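Local coordinates for toxin 2A (Paenibacillus larvae, PDB 5URP), which is a toxin ADP-ribosyltransferase and virulence factor that probably transfers ADP-ribose from NAD+ to a protein of its host, at residues Asn124-Phe138 / Ile201-Leu215. Numbering follows the deposited sequence.
Sequences NKVNGEVAKKIKKEF and IDNIKIIVNGGSQRL
Asn124 O accepts a hydrogen bond from Gln213 N (2.9 Å), nearly straight at 164°, which ties the residue before strand 125-126 to the one before strand 214-221. The Gln213 side chain, extended beyond CG, slants across that of Lys125: its OE1 takes Val126 N (3.1 Å), the donor tilted out of the amide plane, and also a water that bridges to Val126 O. Val126 divides its branches, with CG1, anti to the backbone N, meeting Ile206 CD1 tip to tip and CG2 resting on the backbone of Arg214. Asn127 caps the helix through OD1, bonded to Val130 N. One turn on, Ala131 CB sits 3.7 Å from Ile206 CD1 and also touches Leu215 CD1. Ile134 CG2 reaches both Ile204 CD1 and Leu215 CD2, each at 4.0 Å. Lys135, extended until its bend at chi4 (78°), brings NZ to Ile204 O (2.8 Å) while also forming a salt bridge with Glu139. Phe138 contributes CB, 3.9 Å from Ile204 CD1. This is helix-on-sheet packing within the ADP-ribosyltransferase exoenzyme region: helix 128-138 runs antiparallel (174°, axes 8.3 Å apart) to the 201-207 part of strand 197-207 and covers the start of neighbouring strand 214-221 in the five-stranded mixed sheet, with Phe112 and Phe116 touching Ile134 and strand 142-145 bordering Phe138 through Leu143.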
ATOM      1  N   ASN A 124     -22.958  -6.253  -6.241  1.00 56.94           N
ATOM      2  CA  ASN A 124     -22.091  -6.951  -5.299  1.00 61.88           C
ATOM      3  C   ASN A 124     -21.296  -8.081  -5.945  1.00 49.43           C
ATOM      4  O   ASN A 124     -20.613  -8.823  -5.234  1.00 44.29           O
ATOM      5  CB  ASN A 124     -22.921  -7.505  -4.136  1.00 69.37           C
ATOM      6  CG  ASN A 124     -23.307  -6.434  -3.135  1.00 72.62           C
ATOM      7  OD1 ASN A 124     -22.613  -5.428  -2.984  1.00 62.04           O
ATOM      8  ND2 ASN A 124     -24.415  -6.648  -2.439  1.00 84.83           N
ATOM      9  N   LYS A 125     -21.366  -8.230  -7.266  1.00 47.10           N
ATOM     10  CA  LYS A 125     -20.667  -9.289  -7.979  1.00 52.75           C
ATOM     11  C   LYS A 125     -19.607  -8.672  -8.884  1.00 44.70           C
ATOM     12  O   LYS A 125     -19.805  -7.591  -9.446  1.00 44.95           O
ATOM     13  CB  LYS A 125     -21.643 -10.135  -8.810  1.00 65.91           C
ATOM     14  CG  LYS A 125     -22.836 -10.695  -8.015  1.00 73.94           C
ATOM     15  CD  LYS A 125     -22.762 -12.210  -7.815  1.00 73.46           C
ATOM     16  CE  LYS A 125     -23.652 -12.698  -6.657  1.00 76.75           C
ATOM     17  NZ  LYS A 125     -23.066 -12.423  -5.297  1.00 74.04           N
ATOM     18  N   VAL A 126     -18.479  -9.345  -9.019  1.00 38.48           N
ATOM     19  CA  VAL A 126     -17.483  -8.897  -9.982  1.00 37.57           C
ATOM     20  C   VAL A 126     -17.972  -9.270 -11.370  1.00 40.46           C
ATOM     21  O   VAL A 126     -18.475 -10.378 -11.587  1.00 43.88           O
ATOM     22  CB  VAL A 126     -16.099  -9.508  -9.690  1.00 38.56           C
ATOM     23  CG1 VAL A 126     -15.167  -9.286 -10.883  1.00 39.54           C
ATOM     24  CG2 VAL A 126     -15.483  -8.888  -8.462  1.00 37.13           C
ATOM     25  N   ASN A 127     -17.858  -8.332 -12.307  1.00 41.55           N
ATOM     26  CA  ASN A 127     -18.165  -8.599 -13.710  1.00 45.85           C
ATOM     27  C   ASN A 127     -17.164  -9.619 -14.258  1.00 41.87           C
ATOM     28  O   ASN A 127     -15.970  -9.332 -14.359  1.00 41.83           O
ATOM     29  CB  ASN A 127     -18.127  -7.287 -14.490  1.00 62.25           C
ATOM     30  CG  ASN A 127     -18.518  -7.465 -15.940  1.00 83.09           C
ATOM     31  OD1 ASN A 127     -18.039  -8.384 -16.613  1.00 79.04           O
ATOM     32  ND2 ASN A 127     -19.387  -6.601 -16.430  1.00102.67           N
ATOM     33  N   GLY A 128     -17.644 -10.823 -14.589  1.00 48.33           N
ATOM     34  CA  GLY A 128     -16.737 -11.917 -14.903  1.00 51.87           C
ATOM     35  C   GLY A 128     -15.953 -11.698 -16.180  1.00 51.22           C
ATOM     36  O   GLY A 128     -14.800 -12.126 -16.289  1.00 49.17           O
ATOM     37  N   GLU A 129     -16.558 -11.038 -17.161  1.00 53.31           N
ATOM     38  CA  GLU A 129     -15.829 -10.743 -18.387  1.00 54.72           C
ATOM     39  C   GLU A 129     -14.721  -9.724 -18.132  1.00 52.22           C
ATOM     40  O   GLU A 129     -13.617  -9.855 -18.669  1.00 51.21           O
ATOM     41  CB  GLU A 129     -16.792 -10.243 -19.465  1.00 62.65           C
ATOM     42  CG  GLU A 129     -16.766 -11.104 -20.704  1.00 78.59           C
ATOM     43  CD  GLU A 129     -17.621 -10.547 -21.815  1.00 96.18           C
ATOM     44  OE1 GLU A 129     -17.276  -9.467 -22.344  1.00 98.75           O
ATOM     45  OE2 GLU A 129     -18.640 -11.183 -22.156  1.00107.85           O
ATOM     46  N   VAL A 130     -14.991  -8.706 -17.308  1.00 46.84           N
ATOM     47  CA  VAL A 130     -13.961  -7.720 -16.995  1.00 42.00           C
ATOM     48  C   VAL A 130     -12.844  -8.372 -16.197  1.00 40.74           C
ATOM     49  O   VAL A 130     -11.659  -8.092 -16.416  1.00 39.91           O
ATOM     50  CB  VAL A 130     -14.569  -6.517 -16.248  1.00 49.55           C
ATOM     51  CG1 VAL A 130     -13.486  -5.516 -15.851  1.00 46.88           C
ATOM     52  CG2 VAL A 130     -15.622  -5.834 -17.110  1.00 45.74           C
ATOM     53  N   ALA A 131     -13.200  -9.241 -15.247  1.00 37.42           N
ATOM     54  CA  ALA A 131     -12.181  -9.920 -14.456  1.00 35.83           C
ATOM     55  C   ALA A 131     -11.268 -10.762 -15.337  1.00 35.94           C
ATOM     56  O   ALA A 131     -10.043 -10.755 -15.155  1.00 34.53           O
ATOM     57  CB  ALA A 131     -12.842 -10.792 -13.393  1.00 38.80           C
ATOM     58  N   LYS A 132     -11.843 -11.509 -16.279  1.00 38.87           N
ATOM     59  CA  LYS A 132     -11.032 -12.315 -17.192  1.00 41.10           C
ATOM     60  C   LYS A 132     -10.092 -11.444 -18.022  1.00 45.43           C
ATOM     61  O   LYS A 132      -8.913 -11.775 -18.198  1.00 41.21           O
ATOM     62  CB  LYS A 132     -11.954 -13.140 -18.097  1.00 50.68           C
ATOM     63  CG  LYS A 132     -11.227 -14.005 -19.099  1.00 68.84           C
ATOM     64  CD  LYS A 132     -12.193 -14.816 -19.963  1.00 78.44           C
ATOM     65  CE  LYS A 132     -13.253 -13.940 -20.647  1.00 77.88           C
ATOM     66  NZ  LYS A 132     -12.678 -12.683 -21.220  1.00 73.39           N
ATOM     67  N   LYS A 133     -10.592 -10.323 -18.546  1.00 41.03           N
ATOM     68  CA  LYS A 133      -9.740  -9.436 -19.332  1.00 41.83           C
ATOM     69  C   LYS A 133      -8.619  -8.833 -18.484  1.00 39.00           C
ATOM     70  O   LYS A 133      -7.475  -8.720 -18.943  1.00 39.14           O
ATOM     71  CB  LYS A 133     -10.591  -8.341 -19.973  1.00 76.21           C
ATOM     72  CG  LYS A 133     -11.588  -8.876 -20.998  1.00 75.39           C
ATOM     73  CD  LYS A 133     -12.609  -7.825 -21.408  1.00 83.95           C
ATOM     74  CE  LYS A 133     -13.668  -8.407 -22.330  1.00 99.12           C
ATOM     75  NZ  LYS A 133     -14.730  -7.415 -22.659  1.00106.86           N
ATOM     76  N   ILE A 134      -8.927  -8.433 -17.245  1.00 36.48           N
ATOM     77  CA  ILE A 134      -7.903  -7.891 -16.360  1.00 33.98           C
ATOM     78  C   ILE A 134      -6.862  -8.950 -16.057  1.00 32.69           C
ATOM     79  O   ILE A 134      -5.660  -8.670 -16.058  1.00 31.99           O
ATOM     80  CB  ILE A 134      -8.529  -7.342 -15.060  1.00 32.22           C
ATOM     81  CG1 ILE A 134      -9.320  -6.065 -15.365  1.00 39.31           C
ATOM     82  CG2 ILE A 134      -7.446  -7.098 -14.012  1.00 31.11           C
ATOM     83  CD1 ILE A 134     -10.035  -5.468 -14.166  1.00 39.75           C
ATOM     84  N   LYS A 135      -7.304 -10.187 -15.817  1.00 33.09           N
ATOM     85  CA  LYS A 135      -6.372 -11.283 -15.585  1.00 35.42           C
ATOM     86  C   LYS A 135      -5.447 -11.461 -16.780  1.00 34.69           C
ATOM     87  O   LYS A 135      -4.217 -11.426 -16.646  1.00 36.13           O
ATOM     88  CB  LYS A 135      -7.151 -12.570 -15.303  1.00 43.39           C
ATOM     89  CG  LYS A 135      -6.319 -13.753 -14.854  1.00 59.13           C
ATOM     90  CD  LYS A 135      -7.216 -14.942 -14.505  1.00 68.65           C
ATOM     91  CE  LYS A 135      -6.414 -16.193 -14.139  1.00 67.92           C
ATOM     92  NZ  LYS A 135      -5.856 -16.164 -12.752  1.00 57.00           N
ATOM     93  N   LYS A 136      -6.024 -11.618 -17.971  1.00 39.27           N
ATOM     94  CA  LYS A 136      -5.211 -11.842 -19.157  1.00 40.40           C
ATOM     95  C   LYS A 136      -4.249 -10.684 -19.409  1.00 43.25           C
ATOM     96  O   LYS A 136      -3.125 -10.903 -19.876  1.00 41.83           O
ATOM     97  CB  LYS A 136      -6.114 -12.056 -20.365  1.00 44.66           C
ATOM     98  CG  LYS A 136      -5.331 -12.175 -21.692  1.00 58.20           C
ATOM     99  CD  LYS A 136      -5.834 -13.305 -22.575  1.00 69.41           C
ATOM    100  CE  LYS A 136      -4.920 -13.518 -23.780  1.00 72.91           C
ATOM    101  NZ  LYS A 136      -5.317 -14.704 -24.610  1.00 73.76           N
ATOM    102  N   GLU A 137      -4.660  -9.453 -19.099  1.00 37.91           N
ATOM    103  CA  GLU A 137      -3.872  -8.269 -19.439  1.00 38.19           C
ATOM    104  C   GLU A 137      -2.779  -7.964 -18.415  1.00 36.04           C
ATOM    105  O   GLU A 137      -1.731  -7.434 -18.794  1.00 37.06           O
ATOM    106  CB  GLU A 137      -4.804  -7.061 -19.595  1.00 59.55           C
ATOM    107  CG  GLU A 137      -4.115  -5.722 -19.832  1.00 59.06           C
ATOM    108  CD  GLU A 137      -5.058  -4.630 -20.382  1.00 57.69           C
ATOM    109  OE1 GLU A 137      -6.210  -4.946 -20.763  1.00 58.63           O
ATOM    110  OE2 GLU A 137      -4.638  -3.446 -20.444  1.00 52.10           O
ATOM    111  N   PHE A 138      -2.984  -8.282 -17.129  1.00 33.09           N
ATOM    112  CA  PHE A 138      -2.107  -7.800 -16.065  1.00 30.90           C
ATOM    113  C   PHE A 138      -1.399  -8.886 -15.276  1.00 29.52           C
ATOM    114  O   PHE A 138      -0.404  -8.583 -14.611  1.00 28.38           O
ATOM    115  CB  PHE A 138      -2.896  -6.913 -15.083  1.00 29.34           C
ATOM    116  CG  PHE A 138      -3.328  -5.615 -15.696  1.00 32.35           C
ATOM    117  CD1 PHE A 138      -2.452  -4.543 -15.768  1.00 35.71           C
ATOM    118  CD2 PHE A 138      -4.604  -5.480 -16.233  1.00 32.92           C
ATOM    119  CE1 PHE A 138      -2.842  -3.362 -16.354  1.00 35.96           C
ATOM    120  CE2 PHE A 138      -5.000  -4.304 -16.830  1.00 34.28           C
ATOM    121  CZ  PHE A 138      -4.122  -3.237 -16.889  1.00 36.41           C
ATOM    122  N   ILE A 201       2.772  -8.835 -10.552  1.00 25.36           N
ATOM    123  CA  ILE A 201       1.515  -9.546 -10.311  1.00 25.26           C
ATOM    124  C   ILE A 201       1.677 -11.027 -10.646  1.00 26.16           C
ATOM    125  O   ILE A 201       1.825 -11.412 -11.812  1.00 28.10           O
ATOM    126  CB  ILE A 201       0.367  -8.914 -11.098  1.00 27.43           C
ATOM    127  CG1 ILE A 201       0.172  -7.469 -10.607  1.00 29.48           C
ATOM    128  CG2 ILE A 201      -0.941  -9.698 -10.842  1.00 26.92           C
ATOM    129  CD1 ILE A 201      -0.860  -6.696 -11.392  1.00 31.57           C
ATOM    130  N   ASP A 202       1.637 -11.860  -9.607  1.00 28.38           N
ATOM    131  CA  ASP A 202       1.680 -13.311  -9.747  1.00 32.23           C
ATOM    132  C   ASP A 202       0.310 -13.904 -10.078  1.00 31.30           C
ATOM    133  O   ASP A 202       0.224 -14.859 -10.855  1.00 31.99           O
ATOM    134  CB  ASP A 202       2.220 -13.929  -8.457  1.00 34.77           C
ATOM    135  CG  ASP A 202       3.666 -13.560  -8.200  1.00 40.33           C
ATOM    136  OD1 ASP A 202       4.504 -13.936  -9.042  1.00 37.56           O
ATOM    137  OD2 ASP A 202       3.958 -12.888  -7.182  1.00 37.59           O
ATOM    138  N   ASN A 203      -0.771 -13.364  -9.509  1.00 27.54           N
ATOM    139  CA  ASN A 203      -2.074 -13.982  -9.703  1.00 28.90           C
ATOM    140  C   ASN A 203      -3.178 -12.951  -9.509  1.00 26.93           C
ATOM    141  O   ASN A 203      -3.065 -12.066  -8.661  1.00 26.28           O
ATOM    142  CB  ASN A 203      -2.256 -15.147  -8.725  1.00 30.77           C
ATOM    143  CG  ASN A 203      -3.378 -16.069  -9.125  1.00 34.51           C
ATOM    144  OD1 ASN A 203      -3.266 -16.809 -10.092  1.00 41.32           O
ATOM    145  ND2 ASN A 203      -4.459 -16.027  -8.388  1.00 32.98           N
ATOM    146  N   ILE A 204      -4.231 -13.071 -10.320  1.00 27.65           N
ATOM    147  CA  ILE A 204      -5.464 -12.292 -10.168  1.00 27.28           C
ATOM    148  C   ILE A 204      -6.634 -13.267 -10.209  1.00 27.12           C
ATOM    149  O   ILE A 204      -6.728 -14.084 -11.130  1.00 27.89           O
ATOM    150  CB  ILE A 204      -5.619 -11.230 -11.281  1.00 26.93           C
ATOM    151  CG1 ILE A 204      -4.517 -10.165 -11.185  1.00 25.84           C
ATOM    152  CG2 ILE A 204      -6.998 -10.567 -11.208  1.00 28.62           C
ATOM    153  CD1 ILE A 204      -4.493  -9.185 -12.341  1.00 26.91           C
ATOM    154  N   LYS A 205      -7.548 -13.164  -9.238  1.00 29.30           N
ATOM    155  CA  LYS A 205      -8.733 -14.014  -9.247  1.00 28.07           C
ATOM    156  C   LYS A 205      -9.873 -13.303  -8.539  1.00 29.86           C
ATOM    157  O   LYS A 205      -9.658 -12.353  -7.791  1.00 27.72           O
ATOM    158  CB  LYS A 205      -8.472 -15.356  -8.573  1.00 30.39           C
ATOM    159  CG  LYS A 205      -8.203 -15.238  -7.090  1.00 30.55           C
ATOM    160  CD  LYS A 205      -7.886 -16.583  -6.422  1.00 36.57           C
ATOM    161  CE  LYS A 205      -7.360 -16.346  -4.995  1.00 44.75           C
ATOM    162  NZ  LYS A 205      -6.967 -17.591  -4.276  1.00 55.89           N
ATOM    163  N   ILE A 206     -11.087 -13.787  -8.789  1.00 27.62           N
ATOM    164  CA  ILE A 206     -12.263 -13.308  -8.069  1.00 27.08           C
ATOM    165  C   ILE A 206     -12.355 -14.059  -6.755  1.00 28.56           C
ATOM    166  O   ILE A 206     -12.257 -15.291  -6.734  1.00 29.33           O
ATOM    167  CB  ILE A 206     -13.547 -13.511  -8.884  1.00 30.67           C
ATOM    168  CG1 ILE A 206     -13.546 -12.685 -10.177  1.00 30.91           C
ATOM    169  CG2 ILE A 206     -14.778 -13.150  -7.996  1.00 28.04           C
ATOM    170  CD1 ILE A 206     -14.717 -13.035 -11.148  1.00 33.13           C
ATOM    171  N   ILE A 207     -12.572 -13.322  -5.668  1.00 26.44           N
ATOM    172  CA  ILE A 207     -12.910 -13.906  -4.379  1.00 25.51           C
ATOM    173  C   ILE A 207     -14.331 -13.476  -4.007  1.00 25.57           C
ATOM    174  O   ILE A 207     -14.839 -12.445  -4.459  1.00 26.80           O
ATOM    175  CB  ILE A 207     -11.900 -13.529  -3.289  1.00 25.27           C
ATOM    176  CG1 ILE A 207     -11.752 -12.022  -3.139  1.00 24.02           C
ATOM    177  CG2 ILE A 207     -10.513 -14.167  -3.597  1.00 26.06           C
ATOM    178  CD1 ILE A 207     -10.902 -11.637  -1.942  1.00 24.97           C
ATOM    179  N   VAL A 208     -14.976 -14.288  -3.174  1.00 28.47           N
ATOM    180  CA  VAL A 208     -16.413 -14.122  -2.926  1.00 28.43           C
ATOM    181  C   VAL A 208     -16.750 -14.081  -1.452  1.00 31.31           C
ATOM    182  O   VAL A 208     -17.938 -14.134  -1.082  1.00 29.60           O
ATOM    183  CB  VAL A 208     -17.210 -15.239  -3.608  1.00 31.21           C
ATOM    184  CG1 VAL A 208     -16.931 -15.227  -5.081  1.00 32.67           C
ATOM    185  CG2 VAL A 208     -16.858 -16.591  -3.041  1.00 34.35           C
ATOM    186  N   ASN A 209     -15.745 -13.951  -0.602  1.00 30.90           N
ATOM    187  CA  ASN A 209     -16.056 -13.952   0.820  1.00 30.51           C
ATOM    188  C   ASN A 209     -16.643 -12.609   1.242  1.00 30.40           C
ATOM    189  O   ASN A 209     -16.506 -11.586   0.564  1.00 30.39           O
ATOM    190  CB  ASN A 209     -14.829 -14.307   1.667  1.00 28.84           C
ATOM    191  CG  ASN A 209     -13.729 -13.263   1.618  1.00 28.14           C
ATOM    192  OD1 ASN A 209     -13.514 -12.601   0.606  1.00 29.68           O
ATOM    193  ND2 ASN A 209     -13.007 -13.126   2.720  1.00 28.18           N
ATOM    194  N   GLY A 210     -17.330 -12.641   2.377  1.00 29.88           N
ATOM    195  CA  GLY A 210     -18.144 -11.525   2.810  1.00 30.23           C
ATOM    196  C   GLY A 210     -19.350 -11.348   1.912  1.00 28.37           C
ATOM    197  O   GLY A 210     -19.792 -12.259   1.192  1.00 30.52           O
ATOM    198  N   GLY A 211     -19.896 -10.132   1.961  1.00 34.29           N
ATOM    199  CA  GLY A 211     -21.123  -9.849   1.256  1.00 34.75           C
ATOM    200  C   GLY A 211     -20.956  -9.287  -0.134  1.00 35.85           C
ATOM    201  O   GLY A 211     -21.959  -9.023  -0.800  1.00 39.55           O
ATOM    202  N   SER A 212     -19.726  -9.080  -0.594  1.00 33.56           N
ATOM    203  CA  SER A 212     -19.490  -8.600  -1.946  1.00 34.32           C
ATOM    204  C   SER A 212     -18.240  -9.262  -2.498  1.00 32.32           C
ATOM    205  O   SER A 212     -17.244  -9.413  -1.790  1.00 32.36           O
ATOM    206  CB  SER A 212     -19.314  -7.082  -2.002  1.00 40.21           C
ATOM    207  OG  SER A 212     -18.119  -6.697  -1.358  1.00 50.99           O
ATOM    208  N   GLN A 213     -18.309  -9.636  -3.765  1.00 31.54           N
ATOM    209  CA  GLN A 213     -17.156 -10.206  -4.443  1.00 30.10           C
ATOM    210  C   GLN A 213     -16.112  -9.129  -4.698  1.00 31.81           C
ATOM    211  O   GLN A 213     -16.416  -7.935  -4.802  1.00 30.64           O
ATOM    212  CB  GLN A 213     -17.573 -10.854  -5.767  1.00 32.24           C
ATOM    213  CG  GLN A 213     -18.597 -11.961  -5.596  1.00 37.03           C
ATOM    214  CD  GLN A 213     -18.960 -12.654  -6.887  1.00 40.43           C
ATOM    215  OE1 GLN A 213     -18.584 -12.220  -7.984  1.00 38.94           O
ATOM    216  NE2 GLN A 213     -19.727 -13.737  -6.770  1.00 38.06           N
ATOM    217  N   ARG A 214     -14.864  -9.570  -4.800  1.00 26.26           N
ATOM    218  CA  ARG A 214     -13.753  -8.671  -5.038  1.00 25.43           C
ATOM    219  C   ARG A 214     -12.765  -9.325  -5.987  1.00 26.44           C
ATOM    220  O   ARG A 214     -12.775 -10.538  -6.203  1.00 25.61           O
ATOM    221  CB  ARG A 214     -13.008  -8.302  -3.740  1.00 26.17           C
ATOM    222  CG  ARG A 214     -13.851  -7.535  -2.737  1.00 28.64           C
ATOM    223  CD  ARG A 214     -13.132  -7.359  -1.427  1.00 28.70           C
ATOM    224  NE  ARG A 214     -13.010  -8.607  -0.683  1.00 26.82           N
ATOM    225  CZ  ARG A 214     -12.278  -8.733   0.417  1.00 25.81           C
ATOM    226  NH1 ARG A 214     -11.588  -7.693   0.879  1.00 24.06           N
ATOM    227  NH2 ARG A 214     -12.232  -9.896   1.055  1.00 24.23           N
ATOM    228  N   LEU A 215     -11.916  -8.497  -6.565  1.00 25.20           N
ATOM    229  CA  LEU A 215     -10.774  -8.986  -7.315  1.00 27.07           C
ATOM    230  C   LEU A 215      -9.566  -9.008  -6.387  1.00 25.60           C
ATOM    231  O   LEU A 215      -9.206  -7.974  -5.823  1.00 28.13           O
ATOM    232  CB  LEU A 215     -10.503  -8.090  -8.519  1.00 27.70           C
ATOM    233  CG  LEU A 215      -9.770  -8.689  -9.687  1.00 33.03           C
ATOM    234  CD1 LEU A 215     -10.644  -9.735 -10.394  1.00 30.02           C
ATOM    235  CD2 LEU A 215      -9.447  -7.531 -10.593  1.00 35.94           C
TER
HETATM  236  O   HOH W   1     -20.804 -14.793  -4.356  1.00 44.93           O
HETATM  237  O   HOH W   2     -18.442 -13.208 -10.373  1.00 54.59           O